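Local coordinates for uncharacterized protein BT_3980 with actin-like ATPase fold (Bacteroides thetaiotaomicron VPI-5482, PDB 3HRG) that is of unknown function but has an actin-like ATPase fold, which is consistent with a relationship to the actin and sugar-kinase superfamily, at residues A[50-53]-A[54-58]; A[200-203]-A[204-208]; A[141-144]-A[145-149]; A[227-230]-A[231-235]; A[79-83]-A[84-88]. All coordinates share one frame; numbering follows the deposited sequence.

Contact 1 (A[50-53]-A[54-58]); sequences ANLK and NVFHE
Phe56 and Leu52, one helical turn apart, lie side by side and point the same way. Along Phe56, CB lies 3.6 Å from Leu52 O, and CD1 comes to 3.3 Å from the same oxygen, which sits at the ring edge, near its plane. Farther out, Phe56 CE1 meets the Leu52 CD1 methyl at 3.5 Å in the conformer described, where Leu52 CG stands anti to the backbone N (chi1 -170°) and the branch can run beside the ring. Leu52 O also accepts Phe56 N at 3.0 Å. This is the i to i+4 pattern of an alpha helix, here helix 48-58, whose apolar side packs on helix 125-134: Leu52 touches Leu131, and Phe56 meets Phe130 edge-to-face. An alanine in place of Phe56 would probably leave Leu52 CD1 without its ring neighbour and open a gap against Phe130. Elsewhere on the helix, one water donates to Asn51 OD1 (2.7 Å) and accepts from Asn54 ND2 (2.9 Å), while Asn51 is anchored further by Ser47 O and Asp43 N.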
loop_
_atom_site.group_PDB
_atom_site.type_symbol
_atom_site.label_atom_id
_atom_site.label_comp_id
_atom_site.label_asym_id
_atom_site.label_seq_id
_atom_site.Cartn_x
_atom_site.Cartn_y
_atom_site.Cartn_z
ATOM N N ALA A 50 12.484 3.583 -15.872
ATOM C CA ALA A 50 12.278 3.856 -17.301
ATOM C C ALA A 50 10.802 4.131 -17.575
ATOM O O ALA A 50 10.476 5.022 -18.361
ATOM C CB ALA A 50 12.838 2.710 -18.213
ATOM N N ASN A 51 9.912 3.380 -16.926
ATOM C CA ASN A 51 8.470 3.634 -17.058
ATOM C C ASN A 51 8.116 5.002 -16.501
ATOM O O ASN A 51 7.307 5.714 -17.103
ATOM C CB ASN A 51 7.639 2.544 -16.397
ATOM C CG ASN A 51 7.436 1.324 -17.294
ATOM O OD1 ASN A 51 6.666 1.385 -18.240
ATOM N ND2 ASN A 51 8.047 0.197 -16.946
ATOM N N LEU A 52 8.711 5.346 -15.355
ATOM C CA LEU A 52 8.471 6.635 -14.714
ATOM C C LEU A 52 8.932 7.797 -15.612
ATOM O O LEU A 52 8.198 8.771 -15.789
ATOM C CB LEU A 52 9.158 6.662 -13.336
ATOM C CG LEU A 52 8.899 7.791 -12.341
ATOM C CD1 LEU A 52 7.455 7.825 -11.986
ATOM C CD2 LEU A 52 9.743 7.568 -11.090
ATOM N N LYS A 53 10.139 7.693 -16.172
ATOM C CA LYS A 53 10.634 8.743 -17.038
ATOM C C LYS A 53 9.715 8.907 -18.252
ATOM O O LYS A 53 9.477 10.026 -18.682
ATOM C CB LYS A 53 12.079 8.499 -17.451
ATOM C CG LYS A 53 13.072 8.678 -16.293
ATOM C CD LYS A 53 14.494 8.342 -16.705
ATOM C CE LYS A 53 15.473 8.586 -15.562
ATOM N NZ LYS A 53 16.894 8.344 -15.958
ATOM N N ASN A 54 9.225 7.796 -18.799
ATOM C CA ASN A 54 8.286 7.860 -19.926
ATOM C C ASN A 54 6.982 8.590 -19.564
ATOM O O ASN A 54 6.559 9.457 -20.300
ATOM C CB ASN A 54 7.918 6.455 -20.448
ATOM C CG ASN A 54 8.980 5.844 -21.314
ATOM O OD1 ASN A 54 9.834 6.554 -21.843
ATOM N ND2 ASN A 54 8.919 4.514 -21.510
ATOM N N VAL A 55 6.380 8.258 -18.429
ATOM C CA VAL A 55 5.093 8.892 -18.062
ATOM C C VAL A 55 5.283 10.389 -17.731
ATOM O O VAL A 55 4.414 11.192 -18.051
ATOM C CB VAL A 55 4.331 8.166 -16.922
ATOM C CG1 VAL A 55 4.923 8.476 -15.555
ATOM C CG2 VAL A 55 2.853 8.590 -16.925
ATOM N N PHE A 56 6.411 10.766 -17.133
ATOM C CA PHE A 56 6.670 12.183 -16.859
ATOM C C PHE A 56 6.870 12.921 -18.175
ATOM O O PHE A 56 6.403 14.044 -18.320
ATOM C CB PHE A 56 7.854 12.385 -15.903
ATOM C CG PHE A 56 7.456 12.389 -14.475
ATOM C CD1 PHE A 56 7.084 11.208 -13.830
ATOM C CD2 PHE A 56 7.405 13.587 -13.763
ATOM C CE1 PHE A 56 6.672 11.217 -12.503
ATOM C CE2 PHE A 56 7.023 13.592 -12.445
ATOM C CZ PHE A 56 6.636 12.413 -11.817
ATOM N N HIS A 57 7.532 12.285 -19.142
ATOM C CA HIS A 57 7.714 12.920 -20.437
ATOM C C HIS A 57 6.384 13.120 -21.185
ATOM O O HIS A 57 6.167 14.161 -21.775
ATOM C CB HIS A 57 8.676 12.112 -21.309
ATOM C CG HIS A 57 8.855 12.685 -22.674
ATOM N ND1 HIS A 57 9.371 13.945 -22.871
ATOM C CD2 HIS A 57 8.592 12.182 -23.904
ATOM C CE1 HIS A 57 9.420 14.196 -24.163
ATOM N NE2 HIS A 57 8.959 13.141 -24.814
ATOM N N GLU A 58 5.516 12.124 -21.145
ATOM C CA GLU A 58 4.239 12.133 -21.850
ATOM C C GLU A 58 3.103 12.893 -21.183
ATOM O O GLU A 58 2.154 13.248 -21.870
ATOM C CB GLU A 58 3.724 10.689 -21.984
ATOM C CG GLU A 58 4.557 9.733 -22.845
ATOM C CD GLU A 58 4.224 8.237 -22.572
ATOM O OE1 GLU A 58 3.367 7.922 -21.684
ATOM O OE2 GLU A 58 4.866 7.359 -23.202
HETATM O O HOH W 1 12.559 5.844 -20.275
HETATM O O HOH W 2 6.690 3.089 -20.384
#

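Contact 2 (A[200-203]-A[204-208]); sequences LLYV and WKQLE
Leu200 O receives the backbone N-H of Trp204 at 3.0 Å, and the CB of Trp204 rests near the same oxygen, 3.5 Å from Leu200 O; the Trp204 ring meets Phe209 edge-to-face. Leu201 continues the pattern by accepting Lys205 N. These residues form the last turns of helix 193-206, which ends in a Schellman motif: Glu208 has positive phi (55°), and its N bonds back to Lys205 O at 3.1 Å. At Tyr202 the side chains join in: Tyr202 CE2 lies 3.7 Å from Gln206 OE1, with ring and amide planes 55° apart, so the two groups meet obliquely and not as a stack. Gln206 CG is anti to the backbone N (chi1 -176°) and the chain runs on extended, which carries the amide out to the ring. Val203 O accepts Leu207 N at 3.0 Å, and the Val203 CG1 methyl lies alongside Leu207 CD1, 3.8 Å away, the two side chains pointing the same way. Both of them rest on Cys176 and Leu184 of the neighbouring sheet.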
loop_
_atom_site.group_PDB
_atom_site.type_symbol
_atom_site.label_atom_id
_atom_site.label_comp_id
_atom_site.label_asym_id
_atom_site.label_seq_id
_atom_site.Cartn_x
_atom_site.Cartn_y
_atom_site.Cartn_z
ATOM N N LEU A 200 -2.675 -16.926 3.282
ATOM C CA LEU A 200 -3.797 -16.421 4.069
ATOM C C LEU A 200 -4.074 -17.385 5.207
ATOM O O LEU A 200 -4.191 -16.971 6.349
ATOM C CB LEU A 200 -5.036 -16.251 3.211
ATOM C CG LEU A 200 -5.023 -15.063 2.252
ATOM C CD1 LEU A 200 -6.104 -15.206 1.202
ATOM C CD2 LEU A 200 -5.173 -13.754 3.008
ATOM N N LEU A 201 -4.098 -18.690 4.897
ATOM C CA LEU A 201 -4.339 -19.698 5.917
ATOM C C LEU A 201 -3.174 -19.872 6.879
ATOM O O LEU A 201 -3.386 -20.220 8.063
ATOM C CB LEU A 201 -4.737 -21.041 5.284
ATOM C CG LEU A 201 -6.051 -21.004 4.454
ATOM C CD1 LEU A 201 -6.377 -22.387 3.777
ATOM C CD2 LEU A 201 -7.228 -20.524 5.293
ATOM N N TYR A 202 -1.955 -19.694 6.378
ATOM C CA TYR A 202 -0.771 -19.775 7.225
ATOM C C TYR A 202 -0.866 -18.693 8.313
ATOM O O TYR A 202 -0.684 -18.970 9.491
ATOM C CB TYR A 202 0.525 -19.564 6.432
ATOM C CG TYR A 202 1.720 -19.647 7.322
ATOM C CD1 TYR A 202 2.298 -20.857 7.594
ATOM C CD2 TYR A 202 2.247 -18.512 7.930
ATOM C CE1 TYR A 202 3.351 -20.959 8.444
ATOM C CE2 TYR A 202 3.319 -18.611 8.806
ATOM C CZ TYR A 202 3.859 -19.838 9.045
ATOM O OH TYR A 202 4.934 -19.999 9.885
ATOM N N VAL A 203 -1.105 -17.464 7.899
ATOM C CA VAL A 203 -1.194 -16.365 8.859
ATOM C C VAL A 203 -2.393 -16.547 9.807
ATOM O O VAL A 203 -2.316 -16.245 10.973
ATOM C CB VAL A 203 -1.247 -14.993 8.171
ATOM C CG1 VAL A 203 -1.455 -13.869 9.212
ATOM C CG2 VAL A 203 0.050 -14.761 7.310
ATOM N N TRP A 204 -3.510 -17.036 9.297
ATOM C CA TRP A 204 -4.669 -17.266 10.126
ATOM C C TRP A 204 -4.313 -18.201 11.285
ATOM O O TRP A 204 -4.714 -17.979 12.430
ATOM C CB TRP A 204 -5.804 -17.905 9.299
ATOM C CG TRP A 204 -7.175 -17.857 9.972
ATOM C CD1 TRP A 204 -7.694 -18.733 10.881
ATOM C CD2 TRP A 204 -8.177 -16.877 9.735
ATOM N NE1 TRP A 204 -8.958 -18.319 11.256
ATOM C CE2 TRP A 204 -9.278 -17.189 10.547
ATOM C CE3 TRP A 204 -8.230 -15.734 8.945
ATOM C CZ2 TRP A 204 -10.425 -16.395 10.586
ATOM C CZ3 TRP A 204 -9.377 -14.958 8.958
ATOM C CH2 TRP A 204 -10.472 -15.302 9.778
ATOM N N LYS A 205 -3.610 -19.295 10.960
ATOM C CA LYS A 205 -3.226 -20.294 11.964
ATOM C C LYS A 205 -2.155 -19.726 12.899
ATOM O O LYS A 205 -2.222 -19.934 14.109
ATOM C CB LYS A 205 -2.755 -21.597 11.290
ATOM C CG LYS A 205 -2.442 -22.787 12.230
ATOM C CD LYS A 205 -3.691 -23.273 13.018
ATOM C CE LYS A 205 -3.401 -24.408 13.997
ATOM N NZ LYS A 205 -2.388 -24.049 15.011
ATOM N N GLN A 206 -1.192 -18.988 12.344
ATOM C CA GLN A 206 -0.113 -18.377 13.100
ATOM C C GLN A 206 -0.624 -17.464 14.223
ATOM O O GLN A 206 -0.078 -17.454 15.321
ATOM C CB GLN A 206 0.753 -17.520 12.168
ATOM C CG GLN A 206 2.003 -16.874 12.770
ATOM C CD GLN A 206 2.671 -15.817 11.863
ATOM O OE1 GLN A 206 2.309 -15.621 10.702
ATOM N NE2 GLN A 206 3.611 -15.104 12.421
ATOM N N LEU A 207 -1.646 -16.678 13.901
ATOM C CA LEU A 207 -2.223 -15.712 14.860
ATOM C C LEU A 207 -3.369 -16.265 15.701
ATOM O O LEU A 207 -3.981 -15.527 16.489
ATOM C CB LEU A 207 -2.666 -14.492 14.067
ATOM C CG LEU A 207 -1.545 -13.661 13.429
ATOM C CD1 LEU A 207 -2.114 -12.441 12.688
ATOM C CD2 LEU A 207 -0.592 -13.251 14.501
ATOM N N GLU A 208 -3.639 -17.556 15.515
ATOM C CA GLU A 208 -4.682 -18.319 16.189
ATOM C C GLU A 208 -6.048 -17.654 16.015
ATOM O O GLU A 208 -6.806 -17.543 16.978
ATOM C CB GLU A 208 -4.324 -18.553 17.669
ATOM C CG GLU A 208 -2.902 -19.148 17.850
ATOM C CD GLU A 208 -2.518 -19.428 19.289
ATOM O OE1 GLU A 208 -3.364 -19.808 20.123
ATOM O OE2 GLU A 208 -1.323 -19.285 19.582
#

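Contact 3 (A[141-144]-A[145-149]); sequences YSQS and TPLIE
Ser142 O meets two neighbours at once: it accepts Thr145 N at 3.1 Å, and the Pro146 ring presses CD to within 3.3 Å of it. The N-H comes from well above the carbonyl plane, 62° out of it, as in a tight first turn and not in a regular helical bond. Gln143 O faces the same proline, with Pro146 CG 3.4 Å away, and accepts a weak bond from Leu147 N. The first strong i to i+4 bond is Ile148 N to Ser144 O, at 2.9 Å; Ile148 CG1, anti to its carbonyl carbon (chi1 -72°), also folds back to 3.2 Å from Ser144 O. An alanine replacing Pro146 lacks the ring carbons set against Ser142 O and Gln143 O, and would probably leave the backbone of the first turn less restricted. Tyr141 CD1 and Thr145 CG2 touch at 4.0 Å, the side chains crossing at about a right angle. Further out, Asn110 OD1 binds both Thr145 OG1 and Ser142 N, Tyr175 OH binds Ser144 OG, and Ala252 touches Pro146. Strand 139-142, an outermost strand of its five-stranded mixed sheet, thus passes through Gln143 into helix 144-154 in a buried strand-to-helix turn.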
loop_
_atom_site.group_PDB
_atom_site.type_symbol
_atom_site.label_atom_id
_atom_site.label_comp_id
_atom_site.label_asym_id
_atom_site.label_seq_id
_atom_site.Cartn_x
_atom_site.Cartn_y
_atom_site.Cartn_z
ATOM N N TYR A 141 5.967 7.304 1.033
ATOM C CA TYR A 141 5.327 6.323 1.898
ATOM C C TYR A 141 5.339 4.957 1.322
ATOM O O TYR A 141 5.330 4.790 0.121
ATOM C CB TYR A 141 3.842 6.631 2.073
ATOM C CG TYR A 141 3.560 7.975 2.689
ATOM C CD1 TYR A 141 3.468 8.126 4.075
ATOM C CD2 TYR A 141 3.374 9.086 1.889
ATOM C CE1 TYR A 141 3.224 9.351 4.643
ATOM C CE2 TYR A 141 3.132 10.322 2.440
ATOM C CZ TYR A 141 3.054 10.449 3.816
ATOM O OH TYR A 141 2.801 11.672 4.312
ATOM N N SER A 142 5.368 3.978 2.209
ATOM C CA SER A 142 5.113 2.622 1.842
ATOM C C SER A 142 3.614 2.620 1.652
ATOM O O SER A 142 2.896 3.338 2.379
ATOM C CB SER A 142 5.428 1.666 3.014
ATOM O OG SER A 142 4.951 0.333 2.784
ATOM N N GLN A 143 3.102 1.842 0.707
ATOM C CA GLN A 143 1.645 1.724 0.520
ATOM C C GLN A 143 1.011 1.175 1.818
ATOM O O GLN A 143 -0.130 1.525 2.154
ATOM C CB GLN A 143 1.314 0.850 -0.679
ATOM C CG GLN A 143 -0.167 0.632 -0.886
ATOM C CD GLN A 143 -0.493 -0.355 -1.936
ATOM O OE1 GLN A 143 0.062 -1.451 -1.955
ATOM N NE2 GLN A 143 -1.479 -0.024 -2.783
ATOM N N SER A 144 1.761 0.343 2.548
ATOM C CA SER A 144 1.306 -0.200 3.819
ATOM C C SER A 144 0.970 0.855 4.894
ATOM O O SER A 144 0.101 0.612 5.739
ATOM C CB SER A 144 2.325 -1.163 4.368
ATOM O OG SER A 144 2.434 -2.323 3.553
ATOM N N THR A 145 1.619 2.016 4.846
ATOM C CA THR A 145 1.379 3.074 5.842
ATOM C C THR A 145 -0.088 3.594 5.861
ATOM O O THR A 145 -0.764 3.460 6.897
ATOM C CB THR A 145 2.435 4.153 5.710
ATOM O OG1 THR A 145 3.718 3.554 5.959
ATOM C CG2 THR A 145 2.162 5.322 6.671
ATOM N N PRO A 146 -0.592 4.171 4.747
ATOM C CA PRO A 146 -2.002 4.548 4.773
ATOM C C PRO A 146 -2.957 3.353 4.914
ATOM O O PRO A 146 -4.022 3.526 5.476
ATOM C CB PRO A 146 -2.212 5.224 3.398
ATOM C CG PRO A 146 -1.026 4.749 2.573
ATOM C CD PRO A 146 0.068 4.645 3.508
ATOM N N LEU A 147 -2.603 2.169 4.401
ATOM C CA LEU A 147 -3.489 1.018 4.511
ATOM C C LEU A 147 -3.692 0.612 5.980
ATOM O O LEU A 147 -4.813 0.365 6.405
ATOM C CB LEU A 147 -3.021 -0.165 3.665
ATOM C CG LEU A 147 -3.186 -0.085 2.141
ATOM C CD1 LEU A 147 -2.712 -1.375 1.466
ATOM C CD2 LEU A 147 -4.624 0.187 1.738
ATOM N N ILE A 148 -2.619 0.600 6.747
ATOM C CA ILE A 148 -2.692 0.256 8.171
ATOM C C ILE A 148 -3.511 1.271 8.930
ATOM O O ILE A 148 -4.377 0.890 9.717
ATOM C CB ILE A 148 -1.295 0.155 8.795
ATOM C CG1 ILE A 148 -0.637 -1.108 8.278
ATOM C CG2 ILE A 148 -1.386 0.134 10.329
ATOM C CD1 ILE A 148 0.840 -1.232 8.561
ATOM N N GLU A 149 -3.298 2.564 8.666
ATOM C CA GLU A 149 -4.100 3.581 9.357
ATOM C C GLU A 149 -5.604 3.429 9.053
ATOM O O GLU A 149 -6.460 3.517 9.941
ATOM C CB GLU A 149 -3.641 4.993 8.999
ATOM C CG GLU A 149 -2.204 5.216 9.360
ATOM C CD GLU A 149 -1.773 6.654 9.341
ATOM O OE1 GLU A 149 -2.588 7.539 9.005
ATOM O OE2 GLU A 149 -0.599 6.884 9.709
#

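Contact 4 (A[227-230]-A[231-235]); sequences TLMN and ELKKF
Leu228 and Leu232 supply the apolar part of the contact, lying side by side and pointing the same way with their CD1 methyls 3.8 Å apart. Leu232 CG, anti to the carbonyl carbon (chi1 -70°), also sits over the preceding turn, 3.4 Å from Leu228 O. Both leucines face inward: Leu228 touches Ile197 of helix 193-206, and Leu232 touches Leu216 and Leu218. Met229, a selenomethionine with a bent chain, contacts Val239 and Ile241, and its side chain and that of Lys233 pass each other at a slant. Three backbone bonds span the junction, from Glu231 N to Thr227 O, from Leu232 N to Leu228 O and from Lys233 N to Met229 O; the middle one is 3.0 Å long and nearly straight, with an angle of 172° at the hydrogen. They belong to helix 225-235, the crossover helix of the beta-alpha-beta unit formed with strands 215-220 and 239-241. The one salt bridge is an i to i+3 pair within 231-235, joining Lys234 NZ to Glu231 OE2 at 2.7 Å. That oxygen is met nearly end-on to its C-O bond, the glutamate chain being bent at chi2 (-65°) and the lysine chain extended.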
loop_
_atom_site.group_PDB
_atom_site.type_symbol
_atom_site.label_atom_id
_atom_site.label_comp_id
_atom_site.label_asym_id
_atom_site.label_seq_id
_atom_site.Cartn_x
_atom_site.Cartn_y
_atom_site.Cartn_z
ATOM N N THR A 227 -12.786 -19.566 -7.528
ATOM C CA THR A 227 -11.930 -20.598 -6.938
ATOM C C THR A 227 -11.355 -20.146 -5.609
ATOM O O THR A 227 -11.368 -20.906 -4.627
ATOM C CB THR A 227 -10.814 -20.989 -7.917
ATOM O OG1 THR A 227 -11.427 -21.500 -9.097
ATOM C CG2 THR A 227 -9.884 -22.063 -7.319
ATOM N N LEU A 228 -10.845 -18.924 -5.577
ATOM C CA LEU A 228 -10.309 -18.357 -4.371
ATOM C C LEU A 228 -11.337 -18.396 -3.221
ATOM O O LEU A 228 -11.035 -18.904 -2.124
ATOM C CB LEU A 228 -9.865 -16.911 -4.632
ATOM C CG LEU A 228 -9.274 -16.103 -3.486
ATOM C CD1 LEU A 228 -7.988 -16.749 -2.939
ATOM C CD2 LEU A 228 -9.028 -14.654 -3.975
HETATM N N MSE A 229 -12.540 -17.878 -3.478
HETATM C CA MSE A 229 -13.589 -17.795 -2.442
HETATM C C MSE A 229 -14.083 -19.184 -2.025
HETATM O O MSE A 229 -14.298 -19.450 -0.829
HETATM C CB MSE A 229 -14.766 -16.924 -2.905
HETATM C CG MSE A 229 -14.406 -15.522 -3.230
HETATM SE SE MSE A 229 -13.906 -14.574 -1.638
HETATM C CE MSE A 229 -15.733 -14.253 -1.018
ATOM N N ASN A 230 -14.254 -20.083 -2.983
ATOM C CA ASN A 230 -14.726 -21.433 -2.634
ATOM C C ASN A 230 -13.780 -22.144 -1.677
ATOM O O ASN A 230 -14.238 -22.781 -0.741
ATOM C CB ASN A 230 -14.964 -22.296 -3.860
ATOM C CG ASN A 230 -16.220 -21.919 -4.598
ATOM O OD1 ASN A 230 -17.043 -21.151 -4.086
ATOM N ND2 ASN A 230 -16.396 -22.467 -5.798
ATOM N N GLU A 231 -12.479 -22.022 -1.922
ATOM C CA GLU A 231 -11.472 -22.640 -1.058
ATOM C C GLU A 231 -11.358 -21.949 0.279
ATOM O O GLU A 231 -11.301 -22.617 1.304
ATOM C CB GLU A 231 -10.089 -22.679 -1.705
ATOM C CG GLU A 231 -9.828 -23.957 -2.428
ATOM C CD GLU A 231 -9.779 -25.156 -1.450
ATOM O OE1 GLU A 231 -9.106 -25.098 -0.376
ATOM O OE2 GLU A 231 -10.453 -26.135 -1.745
ATOM N N LEU A 232 -11.258 -20.630 0.288
ATOM C CA LEU A 232 -11.182 -19.927 1.575
ATOM C C LEU A 232 -12.404 -20.199 2.478
ATOM O O LEU A 232 -12.237 -20.354 3.699
ATOM C CB LEU A 232 -11.000 -18.424 1.369
ATOM C CG LEU A 232 -9.660 -17.926 0.834
ATOM C CD1 LEU A 232 -9.840 -16.489 0.370
ATOM C CD2 LEU A 232 -8.485 -18.073 1.835
ATOM N N LYS A 233 -13.603 -20.264 1.896
ATOM C CA LYS A 233 -14.854 -20.481 2.648
ATOM C C LYS A 233 -14.922 -21.831 3.364
ATOM O O LYS A 233 -15.717 -22.002 4.279
ATOM C CB LYS A 233 -16.103 -20.318 1.768
ATOM C CG LYS A 233 -16.545 -18.882 1.484
ATOM C CD LYS A 233 -17.922 -18.902 0.805
ATOM C CE LYS A 233 -18.545 -17.510 0.653
ATOM N NZ LYS A 233 -17.792 -16.610 -0.274
ATOM N N LYS A 234 -14.091 -22.793 2.942
ATOM C CA LYS A 234 -14.082 -24.082 3.610
ATOM C C LYS A 234 -13.515 -23.946 5.038
ATOM O O LYS A 234 -13.865 -24.702 5.921
ATOM C CB LYS A 234 -13.185 -25.073 2.872
ATOM C CG LYS A 234 -13.609 -25.414 1.456
ATOM C CD LYS A 234 -12.701 -26.490 0.870
ATOM C CE LYS A 234 -13.211 -26.896 -0.523
ATOM N NZ LYS A 234 -12.371 -27.982 -1.109
ATOM N N PHE A 235 -12.630 -22.974 5.226
ATOM C CA PHE A 235 -11.927 -22.769 6.474
ATOM C C PHE A 235 -12.325 -21.501 7.236
ATOM O O PHE A 235 -12.353 -21.503 8.466
ATOM C CB PHE A 235 -10.428 -22.697 6.150
ATOM C CG PHE A 235 -9.869 -23.978 5.627
ATOM C CD1 PHE A 235 -9.506 -24.987 6.505
ATOM C CD2 PHE A 235 -9.709 -24.187 4.261
ATOM C CE1 PHE A 235 -9.017 -26.184 6.031
ATOM C CE2 PHE A 235 -9.223 -25.416 3.775
ATOM C CZ PHE A 235 -8.875 -26.387 4.658
#

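Contact 5 (A[79-83]-A[84-88]); sequences TMIPL and ELFEE
The Phe86 ring is met obliquely at CD1 by the CG2 methyl of Ile81, 3.7 Å from Phe86 CD1 in the conformer described, and the two side chains cross at about a right angle. On one face of the ring the backbone N of Glu88 stands 3.7 Å above the plane, offset toward the rim. The ring also meets Tyr109 with planes at about 55°, and the Phe86 side chain touches Val118 and Ala91. In the same conformer Ile81 CG1, anti to its backbone N (chi1 -167°), is placed 3.9 Å from Leu85 CB. Pro82 and Leu85 lie side by side, with Pro82 CG 4.0 Å from Leu85 CD1. Strand 78-82 ends here in a short 3-10 turn: Leu85 N binds Pro82 O (2.9 Å) and Phe86 N binds Leu83 O (3.0 Å), each donor well above the carbonyl plane. A water donates to both Leu83 O (2.7 Å) and Phe86 O. The i to i+3 backbone bonds, with the packing of Pro82 on Leu85, probably help set the direction in which the chain leaves the strand.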
loop_
_atom_site.group_PDB
_atom_site.type_symbol
_atom_site.label_atom_id
_atom_site.label_comp_id
_atom_site.label_asym_id
_atom_site.label_seq_id
_atom_site.Cartn_x
_atom_site.Cartn_y
_atom_site.Cartn_z
ATOM N N THR A 79 8.922 -3.823 6.169
ATOM C CA THR A 79 8.967 -4.510 7.438
ATOM C C THR A 79 8.325 -3.637 8.517
ATOM O O THR A 79 8.620 -2.443 8.615
ATOM C CB THR A 79 10.407 -4.769 7.846
ATOM O OG1 THR A 79 10.980 -5.747 6.982
ATOM C CG2 THR A 79 10.473 -5.270 9.315
HETATM N N MSE A 80 7.447 -4.225 9.317
HETATM C CA MSE A 80 6.795 -3.493 10.389
HETATM C C MSE A 80 7.492 -3.759 11.705
HETATM O O MSE A 80 7.832 -4.900 11.990
HETATM C CB MSE A 80 5.323 -3.894 10.489
HETATM C CG MSE A 80 4.517 -3.135 11.552
HETATM SE SE MSE A 80 4.603 -3.832 13.345
HETATM C CE MSE A 80 3.632 -5.502 13.096
ATOM N N ILE A 81 7.707 -2.692 12.487
ATOM C CA ILE A 81 8.285 -2.845 13.820
ATOM C C ILE A 81 7.500 -1.946 14.795
ATOM O O ILE A 81 7.110 -0.822 14.467
ATOM C CB ILE A 81 9.812 -2.566 13.869
ATOM C CG1 ILE A 81 10.409 -3.051 15.204
ATOM C CG2 ILE A 81 10.110 -1.112 13.601
ATOM C CD1 ILE A 81 11.854 -2.660 15.353
ATOM N N PRO A 82 7.189 -2.479 15.993
ATOM C CA PRO A 82 6.453 -1.625 16.910
ATOM C C PRO A 82 7.297 -0.402 17.234
ATOM O O PRO A 82 8.518 -0.515 17.281
ATOM C CB PRO A 82 6.273 -2.505 18.148
ATOM C CG PRO A 82 6.304 -3.871 17.638
ATOM C CD PRO A 82 7.145 -3.893 16.423
ATOM N N LEU A 83 6.662 0.741 17.446
ATOM C CA LEU A 83 7.383 2.001 17.719
ATOM C C LEU A 83 8.308 1.893 18.922
ATOM O O LEU A 83 9.453 2.372 18.886
ATOM C CB LEU A 83 6.398 3.168 17.901
ATOM C CG LEU A 83 6.984 4.560 18.191
ATOM C CD1 LEU A 83 7.891 5.019 17.066
ATOM C CD2 LEU A 83 5.882 5.585 18.404
ATOM N N GLU A 84 7.847 1.213 19.964
ATOM C CA GLU A 84 8.664 1.074 21.164
ATOM C C GLU A 84 9.933 0.234 20.929
ATOM O O GLU A 84 10.839 0.274 21.760
ATOM C CB GLU A 84 7.827 0.528 22.317
ATOM C CG GLU A 84 7.472 -0.905 22.158
ATOM C CD GLU A 84 6.451 -1.401 23.151
ATOM O OE1 GLU A 84 6.175 -0.726 24.181
ATOM O OE2 GLU A 84 5.923 -2.505 22.857
ATOM N N LEU A 85 9.965 -0.554 19.847
ATOM C CA LEU A 85 11.129 -1.345 19.472
ATOM C C LEU A 85 11.952 -0.711 18.349
ATOM O O LEU A 85 12.983 -1.257 17.965
ATOM C CB LEU A 85 10.702 -2.759 19.047
ATOM C CG LEU A 85 10.187 -3.676 20.164
ATOM C CD1 LEU A 85 9.654 -4.967 19.578
ATOM C CD2 LEU A 85 11.303 -3.924 21.160
ATOM N N PHE A 86 11.516 0.432 17.822
ATOM C CA PHE A 86 12.197 1.072 16.729
ATOM C C PHE A 86 13.224 2.134 17.129
ATOM O O PHE A 86 12.939 2.981 17.962
ATOM C CB PHE A 86 11.173 1.773 15.838
ATOM C CG PHE A 86 11.798 2.504 14.683
ATOM C CD1 PHE A 86 12.337 1.796 13.620
ATOM C CD2 PHE A 86 11.826 3.893 14.644
ATOM C CE1 PHE A 86 12.928 2.475 12.522
ATOM C CE2 PHE A 86 12.399 4.558 13.576
ATOM C CZ PHE A 86 12.957 3.851 12.524
ATOM N N GLU A 87 14.389 2.074 16.486
ATOM C CA GLU A 87 15.443 3.051 16.627
ATOM C C GLU A 87 15.935 3.334 15.195
ATOM O O GLU A 87 16.245 2.375 14.426
ATOM C CB GLU A 87 16.557 2.526 17.534
ATOM C CG GLU A 87 16.085 2.036 18.939
ATOM C CD GLU A 87 15.369 3.121 19.775
ATOM O OE1 GLU A 87 15.483 4.328 19.459
ATOM O OE2 GLU A 87 14.679 2.746 20.769
ATOM N N GLU A 88 15.979 4.616 14.828
ATOM C CA GLU A 88 16.386 5.046 13.484
ATOM C C GLU A 88 17.710 4.461 13.052
ATOM O O GLU A 88 17.856 3.993 11.906
ATOM C CB GLU A 88 16.499 6.573 13.380
ATOM C CG GLU A 88 16.895 7.009 11.980
ATOM C CD GLU A 88 16.860 8.504 11.758
ATOM O OE1 GLU A 88 17.561 9.264 12.451
ATOM O OE2 GLU A 88 16.173 8.909 10.820
HETATM O O HOH W 3 11.378 3.995 19.744
#

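Overall arrangement
Along the chain the order is contact 1, contact 5, contact 3, contact 2, contact 4. Contact 3 is the most central, whereas contact 1, on helix 48-58, and contact 2 lie on opposite sides of the chain's centre, their own centres about 40 Å apart. Only contacts 2 and 4 touch: Leu200 CD1 meets Leu232 CD2 at 3.8 Å, joining helices 193-206 and 225-235. Contacts 3 and 5 come within about 5 Å between nearest atoms; strand 78-82 of contact 5 edges a three-stranded antiparallel sheet. Two five-stranded mixed sheets share the strand order 3-2-1-4-5; strand 139-142 of contact 3 borders one, and the helices of contacts 2 and 4 pack on the other. This duplication accords with an actin-like ATPase fold.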